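Local coordinates for extracellular protein containing a SCP domain (PDB 4IFA), which is of unknown function but carries an SCP (CAP-family) domain, is extracellular in Bacillus anthracis, and has been considered a vaccine candidate possibly connected with virulence, at residues P69-P74 with M221-D226; E80-N85 with F94-R99; I251-D256 with F331-F336; F263-P268 with A287-A292. One frame throughout, in Å; residues are numbered along the deposited sequence.

Contact 1. Residues P69-P74 with M221-D226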
# COMPACT_ATOMS: atom_id res chain seq x y z
N PRO A 69 -0.18 -14.32 11.78
CA PRO A 69 0.49 -13.25 11.09
C PRO A 69 1.74 -12.79 11.85
O PRO A 69 1.89 -13.07 13.05
CB PRO A 69 -0.55 -12.13 11.10
CG PRO A 69 -1.36 -12.37 12.29
CD PRO A 69 -1.37 -13.85 12.52
N SER A 70 2.62 -12.09 11.15
CA SER A 70 3.83 -11.53 11.75
C SER A 70 3.45 -10.40 12.70
O SER A 70 3.89 -10.37 13.86
CB SER A 70 4.72 -10.94 10.66
OG SER A 70 4.81 -11.84 9.56
N ARG A 71 2.57 -9.52 12.21
CA ARG A 71 2.15 -8.29 12.91
C ARG A 71 0.63 -8.19 12.81
O ARG A 71 0.05 -8.58 11.79
CB ARG A 71 2.66 -6.99 12.19
CG ARG A 71 4.11 -6.77 12.18
CD ARG A 71 4.44 -5.28 12.14
NE ARG A 71 3.74 -4.53 11.10
CZ ARG A 71 4.04 -4.62 9.81
NH1 ARG A 71 3.39 -3.89 8.91
NH2 ARG A 71 5.00 -5.43 9.39
N ILE A 72 0.01 -7.61 13.84
CA ILE A 72 -1.40 -7.21 13.81
C ILE A 72 -1.39 -5.73 14.22
O ILE A 72 -0.80 -5.37 15.26
CB ILE A 72 -2.31 -8.01 14.73
CG1 ILE A 72 -2.39 -9.47 14.24
CG2 ILE A 72 -3.72 -7.39 14.71
CD1 ILE A 72 -3.13 -10.42 15.23
N GLU A 73 -2.03 -4.88 13.43
CA GLU A 73 -2.04 -3.43 13.69
C GLU A 73 -3.34 -2.81 13.17
O GLU A 73 -3.89 -3.29 12.19
CB GLU A 73 -0.82 -2.79 13.02
CG GLU A 73 -0.73 -2.97 11.49
CD GLU A 73 0.68 -2.91 10.94
OE1 GLU A 73 1.66 -2.86 11.73
OE2 GLU A 73 0.81 -2.91 9.70
N PRO A 74 -3.81 -1.74 13.83
CA PRO A 74 -5.07 -1.14 13.40
C PRO A 74 -4.98 -0.36 12.11
O PRO A 74 -3.91 0.11 11.76
CB PRO A 74 -5.41 -0.18 14.55
CG PRO A 74 -4.12 0.16 15.16
CD PRO A 74 -3.25 -1.05 15.00
N MSE A 221 3.71 3.19 8.42
CA MSE A 221 5.17 3.31 8.28
C MSE A 221 5.84 1.98 7.93
O MSE A 221 6.68 1.91 7.01
CB MSE A 221 5.77 3.85 9.60
CG MSE A 221 5.44 5.30 9.82
SE MSE A 221 5.52 5.91 11.68
CE MSE A 221 7.36 5.25 12.05
N GLN A 222 5.52 0.92 8.66
CA GLN A 222 6.15 -0.38 8.39
C GLN A 222 5.68 -0.96 7.06
O GLN A 222 6.45 -1.54 6.32
CB GLN A 222 5.92 -1.37 9.52
CG GLN A 222 6.67 -2.67 9.26
CD GLN A 222 8.16 -2.51 9.32
OE1 GLN A 222 8.69 -1.74 10.12
NE2 GLN A 222 8.86 -3.28 8.50
N GLN A 223 4.41 -0.80 6.73
CA GLN A 223 3.91 -1.29 5.42
C GLN A 223 4.65 -0.57 4.29
O GLN A 223 5.10 -1.20 3.33
CB GLN A 223 2.41 -1.13 5.27
CG GLN A 223 1.63 -1.97 6.26
CD GLN A 223 0.18 -1.72 6.19
OE1 GLN A 223 -0.38 -1.27 5.21
NE2 GLN A 223 -0.49 -2.08 7.28
N ILE A 224 4.79 0.75 4.37
CA ILE A 224 5.52 1.45 3.32
C ILE A 224 6.94 0.90 3.24
O ILE A 224 7.50 0.75 2.14
CB ILE A 224 5.51 3.00 3.54
CG1 ILE A 224 4.13 3.55 3.23
CG2 ILE A 224 6.60 3.69 2.67
CD1 ILE A 224 3.92 5.02 3.72
N PHE A 225 7.61 0.72 4.37
CA PHE A 225 8.96 0.16 4.37
C PHE A 225 9.07 -1.18 3.66
O PHE A 225 9.86 -1.34 2.71
CB PHE A 225 9.51 0.10 5.79
CG PHE A 225 10.83 -0.58 5.89
CD1 PHE A 225 12.02 0.09 5.55
CD2 PHE A 225 10.92 -1.89 6.30
CE1 PHE A 225 13.25 -0.56 5.63
CE2 PHE A 225 12.16 -2.53 6.38
CZ PHE A 225 13.32 -1.85 6.06
N ASP A 226 8.27 -2.13 4.08
CA ASP A 226 8.33 -3.46 3.47
C ASP A 226 7.97 -3.42 1.98
O ASP A 226 8.60 -4.11 1.17
CB ASP A 226 7.39 -4.42 4.18
CG ASP A 226 7.87 -4.84 5.53
OD1 ASP A 226 9.08 -4.87 5.78
OD2 ASP A 226 7.01 -5.23 6.38
O HOH W 1 4.43 -4.64 6.40
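Arg71, the first residue of strand 71-74, lays its guanidinium against Gln222, whose CG sits over one face of the flat group and comes within 3.2 Å of Arg71 NH2. A bend in the arginine chain (chi3 -51°) folds the guanidinium alongside Glu73. The direct link from Arg71 NH2 to Asp226 OD2 is a long salt bridge, 3.6 Å, but water 1 adds a second route: it accepts from Arg71 NH1 at 2.8 Å and donates to Asp226 OD2. That oxygen is also held by Asn85 ND2. Ser70 and Arg71 both face Val83, a classic beta bulge at the start of this strand at one edge of the seven-stranded sheet. Helix 210-234 packs here on the N-terminal sheet and turns Met221, Ile224 and Phe225 to strand 322-328, so it lies between two sheets. Further along, Glu73 is gripped side-on by two nitrogens of Arg71. Its OE1 takes Arg71 NE at 2.7 Å, from above the carboxylate plane, while its OE2 receives Arg71 NH1 at 2.9 Å on the syn side. Gln223 NE2 reaches the same Glu73 OE2 on the anti side, 2.9 Å away and nearly straight (172°), its amide almost coplanar with the carboxylate. Two donors thus hold this buried oxygen, and Gln223 OE1 is itself bonded to Gln93 NE2, which helps fix the rotation of the amide.

Contact 2. Residues E80-N85 with F94-R99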
# COMPACT_ATOMS: atom_id res chain seq x y z
N GLU A 80 -8.47 -4.49 11.42
CA GLU A 80 -7.08 -4.64 11.83
C GLU A 80 -6.36 -5.37 10.69
O GLU A 80 -6.87 -6.34 10.10
CB GLU A 80 -6.95 -5.47 13.11
CG GLU A 80 -7.49 -4.84 14.37
CD GLU A 80 -7.40 -5.82 15.51
OE1 GLU A 80 -8.30 -6.69 15.62
OE2 GLU A 80 -6.46 -5.71 16.30
N TRP A 81 -5.16 -4.91 10.39
CA TRP A 81 -4.33 -5.59 9.42
C TRP A 81 -3.58 -6.75 10.05
O TRP A 81 -2.89 -6.57 11.09
CB TRP A 81 -3.31 -4.66 8.77
CG TRP A 81 -3.78 -3.62 7.83
CD1 TRP A 81 -3.71 -2.25 8.00
CD2 TRP A 81 -4.27 -3.84 6.51
NE1 TRP A 81 -4.14 -1.62 6.86
CE2 TRP A 81 -4.46 -2.56 5.92
CE3 TRP A 81 -4.57 -4.98 5.77
CZ2 TRP A 81 -4.94 -2.41 4.62
CZ3 TRP A 81 -5.03 -4.82 4.48
CH2 TRP A 81 -5.24 -3.54 3.93
N TRP A 82 -3.67 -7.91 9.43
CA TRP A 82 -2.90 -9.11 9.80
C TRP A 82 -1.85 -9.18 8.68
O TRP A 82 -2.19 -9.51 7.52
CB TRP A 82 -3.79 -10.35 9.81
CG TRP A 82 -4.74 -10.50 10.95
CD1 TRP A 82 -5.37 -9.52 11.65
CD2 TRP A 82 -5.26 -11.74 11.42
NE1 TRP A 82 -6.22 -10.09 12.59
CE2 TRP A 82 -6.16 -11.45 12.48
CE3 TRP A 82 -5.03 -13.07 11.07
CZ2 TRP A 82 -6.84 -12.45 13.18
CZ3 TRP A 82 -5.68 -14.07 11.79
CH2 TRP A 82 -6.60 -13.76 12.81
N VAL A 83 -0.59 -8.97 9.01
CA VAL A 83 0.46 -8.83 8.00
C VAL A 83 1.33 -10.07 7.94
O VAL A 83 1.89 -10.49 8.94
CB VAL A 83 1.36 -7.64 8.37
CG1 VAL A 83 2.46 -7.43 7.34
CG2 VAL A 83 0.52 -6.37 8.45
N TYR A 84 1.49 -10.62 6.74
CA TYR A 84 2.34 -11.76 6.44
C TYR A 84 3.50 -11.28 5.56
O TYR A 84 3.43 -11.34 4.34
CB TYR A 84 1.52 -12.85 5.72
CG TYR A 84 0.44 -13.42 6.62
CD1 TYR A 84 0.65 -14.57 7.36
CD2 TYR A 84 -0.80 -12.78 6.75
CE1 TYR A 84 -0.33 -15.09 8.22
CE2 TYR A 84 -1.78 -13.27 7.60
CZ TYR A 84 -1.56 -14.43 8.31
OH TYR A 84 -2.55 -14.92 9.15
N ASN A 85 4.54 -10.81 6.23
CA ASN A 85 5.68 -10.17 5.52
C ASN A 85 7.00 -10.89 5.66
O ASN A 85 8.01 -10.36 5.23
CB ASN A 85 5.88 -8.74 6.05
CG ASN A 85 6.36 -8.71 7.49
OD1 ASN A 85 6.20 -9.70 8.19
ND2 ASN A 85 6.94 -7.60 7.94
N PHE A 94 -4.06 -9.04 5.34
CA PHE A 94 -5.53 -9.23 5.39
C PHE A 94 -6.12 -8.28 6.41
O PHE A 94 -5.53 -8.06 7.47
CB PHE A 94 -5.90 -10.65 5.82
CG PHE A 94 -5.46 -11.75 4.88
CD1 PHE A 94 -6.33 -12.23 3.91
CD2 PHE A 94 -4.19 -12.31 4.96
CE1 PHE A 94 -5.97 -13.27 3.05
CE2 PHE A 94 -3.81 -13.35 4.11
CZ PHE A 94 -4.70 -13.83 3.15
N GLY A 95 -7.27 -7.72 6.12
CA GLY A 95 -7.99 -6.86 7.07
C GLY A 95 -9.13 -7.64 7.69
O GLY A 95 -10.01 -8.18 6.96
N VAL A 96 -9.15 -7.69 9.03
CA VAL A 96 -10.12 -8.41 9.83
C VAL A 96 -10.94 -7.44 10.68
O VAL A 96 -10.38 -6.62 11.43
CB VAL A 96 -9.38 -9.43 10.73
CG1 VAL A 96 -10.31 -10.14 11.67
CG2 VAL A 96 -8.59 -10.46 9.92
N ALA A 97 -12.25 -7.56 10.61
CA ALA A 97 -13.20 -6.72 11.37
C ALA A 97 -14.22 -7.67 11.94
O ALA A 97 -14.85 -8.44 11.20
CB ALA A 97 -13.87 -5.70 10.43
N GLU A 98 -14.42 -7.61 13.26
CA GLU A 98 -15.37 -8.50 13.94
C GLU A 98 -15.21 -9.95 13.47
O GLU A 98 -16.19 -10.61 13.08
CB GLU A 98 -16.79 -8.00 13.74
CG GLU A 98 -16.97 -6.58 14.26
CD GLU A 98 -18.35 -6.02 13.98
OE1 GLU A 98 -19.32 -6.80 13.92
OE2 GLU A 98 -18.45 -4.78 13.84
N ARG A 99 -13.97 -10.41 13.51
CA ARG A 99 -13.59 -11.79 13.15
C ARG A 99 -13.98 -12.25 11.75
O ARG A 99 -14.15 -13.44 11.51
CB ARG A 99 -13.97 -12.79 14.26
CG ARG A 99 -13.25 -12.48 15.59
CD ARG A 99 -13.04 -13.71 16.39
NE ARG A 99 -12.46 -13.39 17.69
CZ ARG A 99 -11.81 -14.26 18.45
NH1 ARG A 99 -11.61 -15.51 18.04
NH2 ARG A 99 -11.34 -13.87 19.62
O HOH W 2 -10.41 -6.96 14.26
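Trp82 and Val96 meet diagonally across the hairpin of strands 80-84 and 92-97, and their torsions account for the fit. Trp82 CG is anti to its carbonyl carbon (chi1 -74°), putting the indole on the Val96 side. With Val96 CG1 anti to the backbone N (chi1 175°), the other branch, CG2, lies over the face of the indole, 3.6 Å from the centroid of the Trp82 five-membered ring, a CH-pi contact slightly off the ring normal. Phe94, the direct partner of Trp82 in the register, is on the same face of the sheet and meets Tyr84 instead: Tyr84 CE2 is 3.7 Å from Phe94 CD2, the two ring planes at 90° but obliquely placed. Trp66 stands edge-to-face with both of these rings. Trp81 points to the other face, where its six-membered ring lies obliquely beside the backbone of Phe94 and Gly95, CE3 3.6 Å from Phe94 O. Behind these side chains, Glu80 and Val96 form one hydrogen-bonded antiparallel pair and Trp82 and Phe94 another, each with two backbone bonds; the bond from Trp82 N to Phe94 O measures 2.7 Å. At the open end, water 2 donates to both Glu80 OE1 and Val96 O. The chemistry implies a division of labour: directional backbone bonds set the register, whereas an aromatic surface gives the Trp82 face its apolar grip on helix 59-66, with the Tyr84 hydroxyl met by Gly67 O.

Contact 3. Residues I251-D256 with F331-F336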
# COMPACT_ATOMS: atom_id res chain seq x y z
N ILE A 251 8.74 11.53 10.76
CA ILE A 251 7.50 11.76 11.51
C ILE A 251 7.35 13.25 11.84
O ILE A 251 6.28 13.85 11.68
CB ILE A 251 7.46 10.99 12.82
CG1 ILE A 251 7.39 9.48 12.60
CG2 ILE A 251 6.27 11.41 13.67
CD1 ILE A 251 7.53 8.68 13.90
N GLY A 252 8.45 13.86 12.29
CA GLY A 252 8.43 15.29 12.58
C GLY A 252 8.06 16.15 11.38
O GLY A 252 7.34 17.14 11.50
N HIS A 253 8.54 15.78 10.21
CA HIS A 253 8.21 16.52 8.99
C HIS A 253 6.74 16.36 8.63
O HIS A 253 6.06 17.34 8.25
CB HIS A 253 9.14 16.15 7.85
CG HIS A 253 9.00 17.05 6.68
ND1 HIS A 253 9.16 18.42 6.78
CD2 HIS A 253 8.61 16.82 5.41
CE1 HIS A 253 8.93 18.97 5.61
NE2 HIS A 253 8.61 18.02 4.76
N SER A 254 6.25 15.13 8.68
CA SER A 254 4.83 14.89 8.40
C SER A 254 3.92 15.72 9.32
O SER A 254 2.93 16.33 8.89
CB SER A 254 4.52 13.41 8.56
OG SER A 254 5.09 12.68 7.47
N LYS A 255 4.29 15.77 10.61
CA LYS A 255 3.53 16.53 11.61
C LYS A 255 3.60 18.03 11.32
O LYS A 255 2.59 18.74 11.43
CB LYS A 255 4.03 16.21 13.01
CG LYS A 255 3.34 16.99 14.13
CD LYS A 255 3.75 16.45 15.47
CE LYS A 255 3.49 17.43 16.61
NZ LYS A 255 2.16 18.00 16.69
N ASP A 256 4.78 18.52 10.96
CA ASP A 256 4.97 19.95 10.64
C ASP A 256 4.09 20.36 9.46
O ASP A 256 3.39 21.38 9.48
CB ASP A 256 6.45 20.19 10.38
CG ASP A 256 6.79 21.63 10.10
OD1 ASP A 256 6.13 22.53 10.67
OD2 ASP A 256 7.76 21.85 9.34
N PHE A 331 -0.37 12.24 6.30
CA PHE A 331 0.84 12.83 5.76
C PHE A 331 1.90 11.74 5.90
O PHE A 331 2.14 11.24 7.00
CB PHE A 331 1.23 14.13 6.50
CG PHE A 331 0.37 15.31 6.14
CD1 PHE A 331 0.84 16.29 5.26
CD2 PHE A 331 -0.94 15.38 6.58
CE1 PHE A 331 0.01 17.32 4.88
CE2 PHE A 331 -1.75 16.43 6.21
CZ PHE A 331 -1.26 17.37 5.35
N TYR A 332 2.51 11.41 4.77
CA TYR A 332 3.46 10.31 4.65
C TYR A 332 4.78 10.79 4.12
O TYR A 332 4.83 11.48 3.09
CB TYR A 332 2.91 9.28 3.63
CG TYR A 332 1.47 8.85 3.84
CD1 TYR A 332 1.15 7.70 4.57
CD2 TYR A 332 0.42 9.56 3.28
CE1 TYR A 332 -0.14 7.29 4.75
CE2 TYR A 332 -0.91 9.15 3.48
CZ TYR A 332 -1.18 8.01 4.20
OH TYR A 332 -2.48 7.60 4.40
N THR A 333 5.87 10.48 4.84
CA THR A 333 7.20 10.89 4.45
C THR A 333 8.19 9.74 4.47
O THR A 333 8.31 9.06 5.48
CB THR A 333 7.73 11.99 5.42
OG1 THR A 333 6.88 13.15 5.37
CG2 THR A 333 9.15 12.45 5.09
N GLN A 334 8.89 9.56 3.36
CA GLN A 334 10.04 8.67 3.28
C GLN A 334 11.29 9.52 3.32
O GLN A 334 11.42 10.46 2.51
CB GLN A 334 10.07 7.89 1.96
CG GLN A 334 9.03 6.82 1.81
CD GLN A 334 9.08 6.15 0.44
OE1 GLN A 334 9.19 6.82 -0.59
NE2 GLN A 334 9.01 4.81 0.41
N ASN A 335 12.24 9.16 4.19
CA ASN A 335 13.57 9.76 4.17
C ASN A 335 14.56 8.62 3.92
O ASN A 335 14.72 7.68 4.70
CB ASN A 335 13.90 10.55 5.44
CG ASN A 335 13.20 11.91 5.50
OD1 ASN A 335 12.52 12.37 4.53
ND2 ASN A 335 13.36 12.56 6.63
N PHE A 336 15.24 8.71 2.77
CA PHE A 336 16.22 7.74 2.32
C PHE A 336 17.59 8.27 2.69
O PHE A 336 17.85 9.48 2.57
CB PHE A 336 16.17 7.61 0.78
CG PHE A 336 14.88 7.10 0.20
CD1 PHE A 336 14.75 5.75 -0.08
CD2 PHE A 336 13.83 7.96 -0.08
CE1 PHE A 336 13.58 5.26 -0.62
CE2 PHE A 336 12.64 7.47 -0.59
CZ PHE A 336 12.53 6.12 -0.86
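Ser254 presses its hydroxymethyl group into the backbone of strand 331-338, overlapping Phe331 and Thr333. Its CB lies 3.9 Å from Phe331 CB, and the CA atoms of these two residues are only 5.2 Å apart, a close approach that the small serine makes possible. The serine torsion (chi1 -72°) sets OG anti to its own carbonyl carbon, where it accepts a hydrogen bond from Thr333 OG1 at 2.8 Å. The same Ser254 OG is bonded to Gly326 O on the adjoining strand and weakly to Ala250 O one helical turn back, so this buried hydroxyl is well satisfied. In return the strand touches the helix backbone: Phe331 CB is 3.7 Å from Ser254 O, while the phenyl ring leads away to touch Met257 and Lys258, beside a bound di(hydroxyethyl)ether probably carried over from crystallisation. His253 meets Thr333 more loosely, its CD2 edge 4.1 Å from Thr333 OG1; His253 NE2 is hydrogen-bonded to Ser264 O. The axes of helix 251-256 and strand 331-336 pass 7.5 Å apart, their directions 146° apart, so the helix runs obliquely against the strand, in roughly the opposite sense. Along the strand Phe331 and Thr333 face the helix, while Tyr332 and Gln334 turn to the other face, against helices 210-234 and 298-306, and Tyr332 OH is bonded to His295 O. Strand 331-338 is an inner strand, between 322-328 and 286-293, with helix 244-260 on one face and helices 210-234 and 298-306 on the other: the alpha-beta-alpha sandwich of the CAP fold.

Contact 4. Residues F263-P268 with A287-A292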
# COMPACT_ATOMS: atom_id res chain seq x y z
N PHE A 263 2.91 21.96 2.15
CA PHE A 263 3.34 20.69 1.59
C PHE A 263 4.56 21.02 0.75
O PHE A 263 4.44 21.58 -0.34
CB PHE A 263 2.23 20.03 0.78
CG PHE A 263 2.62 18.67 0.22
CD1 PHE A 263 2.35 17.54 0.95
CD2 PHE A 263 3.24 18.56 -1.00
CE1 PHE A 263 2.69 16.29 0.43
CE2 PHE A 263 3.59 17.29 -1.52
CZ PHE A 263 3.30 16.19 -0.78
N SER A 264 5.74 20.69 1.29
CA SER A 264 7.01 21.00 0.64
C SER A 264 8.13 20.22 1.30
O SER A 264 8.01 19.78 2.43
CB SER A 264 7.34 22.49 0.86
OG SER A 264 8.52 22.93 0.17
N HIS A 265 9.22 20.08 0.57
CA HIS A 265 10.45 19.54 1.14
C HIS A 265 11.09 20.51 2.14
O HIS A 265 11.89 20.13 2.99
CB HIS A 265 11.48 19.27 0.04
CG HIS A 265 11.11 18.17 -0.89
ND1 HIS A 265 10.96 16.86 -0.47
CD2 HIS A 265 10.92 18.16 -2.23
CE1 HIS A 265 10.66 16.11 -1.52
NE2 HIS A 265 10.67 16.87 -2.60
N ASP A 266 10.80 21.80 1.98
CA ASP A 266 11.36 22.82 2.84
C ASP A 266 10.34 23.29 3.86
O ASP A 266 9.25 23.73 3.49
CB ASP A 266 11.80 24.00 1.99
CG ASP A 266 12.99 23.69 1.11
OD1 ASP A 266 13.79 22.78 1.47
OD2 ASP A 266 13.12 24.35 0.06
N SER A 267 10.71 23.20 5.13
CA SER A 267 9.88 23.70 6.23
C SER A 267 10.12 25.19 6.43
O SER A 267 11.25 25.60 6.64
CB SER A 267 10.20 22.99 7.53
OG SER A 267 9.59 23.67 8.61
N PRO A 268 9.04 26.01 6.44
CA PRO A 268 9.23 27.43 6.64
C PRO A 268 9.98 27.73 7.94
O PRO A 268 10.73 28.73 8.00
CB PRO A 268 7.78 27.97 6.68
CG PRO A 268 7.01 27.01 5.83
CD PRO A 268 7.64 25.68 6.13
N ALA A 287 21.07 11.87 1.02
CA ALA A 287 19.69 11.78 1.49
C ALA A 287 18.72 12.15 0.38
O ALA A 287 19.06 12.89 -0.56
CB ALA A 287 19.45 12.68 2.68
N GLY A 288 17.52 11.61 0.50
CA GLY A 288 16.41 11.92 -0.41
C GLY A 288 15.10 11.82 0.33
O GLY A 288 15.01 11.19 1.36
N GLU A 289 14.06 12.46 -0.22
CA GLU A 289 12.75 12.47 0.43
C GLU A 289 11.60 12.35 -0.54
O GLU A 289 11.61 13.01 -1.56
CB GLU A 289 12.57 13.78 1.20
CG GLU A 289 11.17 14.03 1.79
CD GLU A 289 11.20 15.25 2.69
OE1 GLU A 289 11.06 16.39 2.17
OE2 GLU A 289 11.38 15.05 3.90
N ASN A 290 10.61 11.53 -0.17
CA ASN A 290 9.33 11.52 -0.85
C ASN A 290 8.26 11.92 0.18
O ASN A 290 8.25 11.38 1.28
CB ASN A 290 8.95 10.14 -1.42
CG ASN A 290 9.75 9.76 -2.61
OD1 ASN A 290 10.29 10.61 -3.32
ND2 ASN A 290 9.80 8.44 -2.91
N ILE A 291 7.36 12.80 -0.22
CA ILE A 291 6.24 13.24 0.61
C ILE A 291 4.92 13.01 -0.13
O ILE A 291 4.85 13.03 -1.36
CB ILE A 291 6.36 14.74 1.09
CG1 ILE A 291 6.69 15.66 -0.07
CG2 ILE A 291 7.41 14.83 2.22
CD1 ILE A 291 6.69 17.17 0.34
N ALA A 292 3.88 12.71 0.66
CA ALA A 292 2.52 12.51 0.16
C ALA A 292 1.52 12.94 1.20
O ALA A 292 1.78 12.87 2.39
CB ALA A 292 2.29 11.02 -0.13
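His265 ND1 donates to Glu289 OE1 in a hydrogen bond 2.7 Å long, with an angle of 165° at the hydrogen. It uses the anti lone pair of the oxygen and lies in the ring plane, imidazole and carboxylate being nearly coplanar. The other oxygen, Glu289 OE2, forms a salt bridge with Arg276, which also bonds His265 O, so one arginine braces both partners. Within the loop, Ser264 OG accepts from Asp266 N in an ST turn.

The apolar part rests on Ile291. Its chi1 of 49° carries CG1 and CD1 toward the loop, where CD1 lies over the face of Phe263, 3.8 Å from the ring centroid in a CH-pi contact, and also touches Ser264 C at 3.5 Å. Phe263 CZ approaches Ile291 CG1 to 3.5 Å, while the ring edge abuts the backbone of Ala292.

Residues Gly288 to Ile291 spell the Gly-Glu-Asn-Ile signature of the CAP family, and a histidine held by a glutamate is consistent with the conserved His/Glu cluster lining the central cavity of such domains; its role here is not established.

In the fold
Two pairs of contacts, each sharing a sheet, illustrate how a two-domain chain is tied together. Contacts 1 and 2 have centres about 10 Å apart and meet through neighbouring strands 71-74 and 80-84, Glu73 O lying 2.7 Å from Trp81 N. Contacts 3 and 4 (centres about 8 Å apart) pair strands 331-338 and 286-293, and Asp256 OD2 approaches Ser267 OG to 2.7 Å. Helix 210-234 bridges the pairs: contact 1 uses one side of it, while its Ile224 and Met221 touch Tyr332 and Ile251 of contact 3, whose centre is about 17 Å away. His265 and Glu289 of contact 4 probably line the cavity known from CAP domains; contact 2 is about 31 Å off, centre to centre.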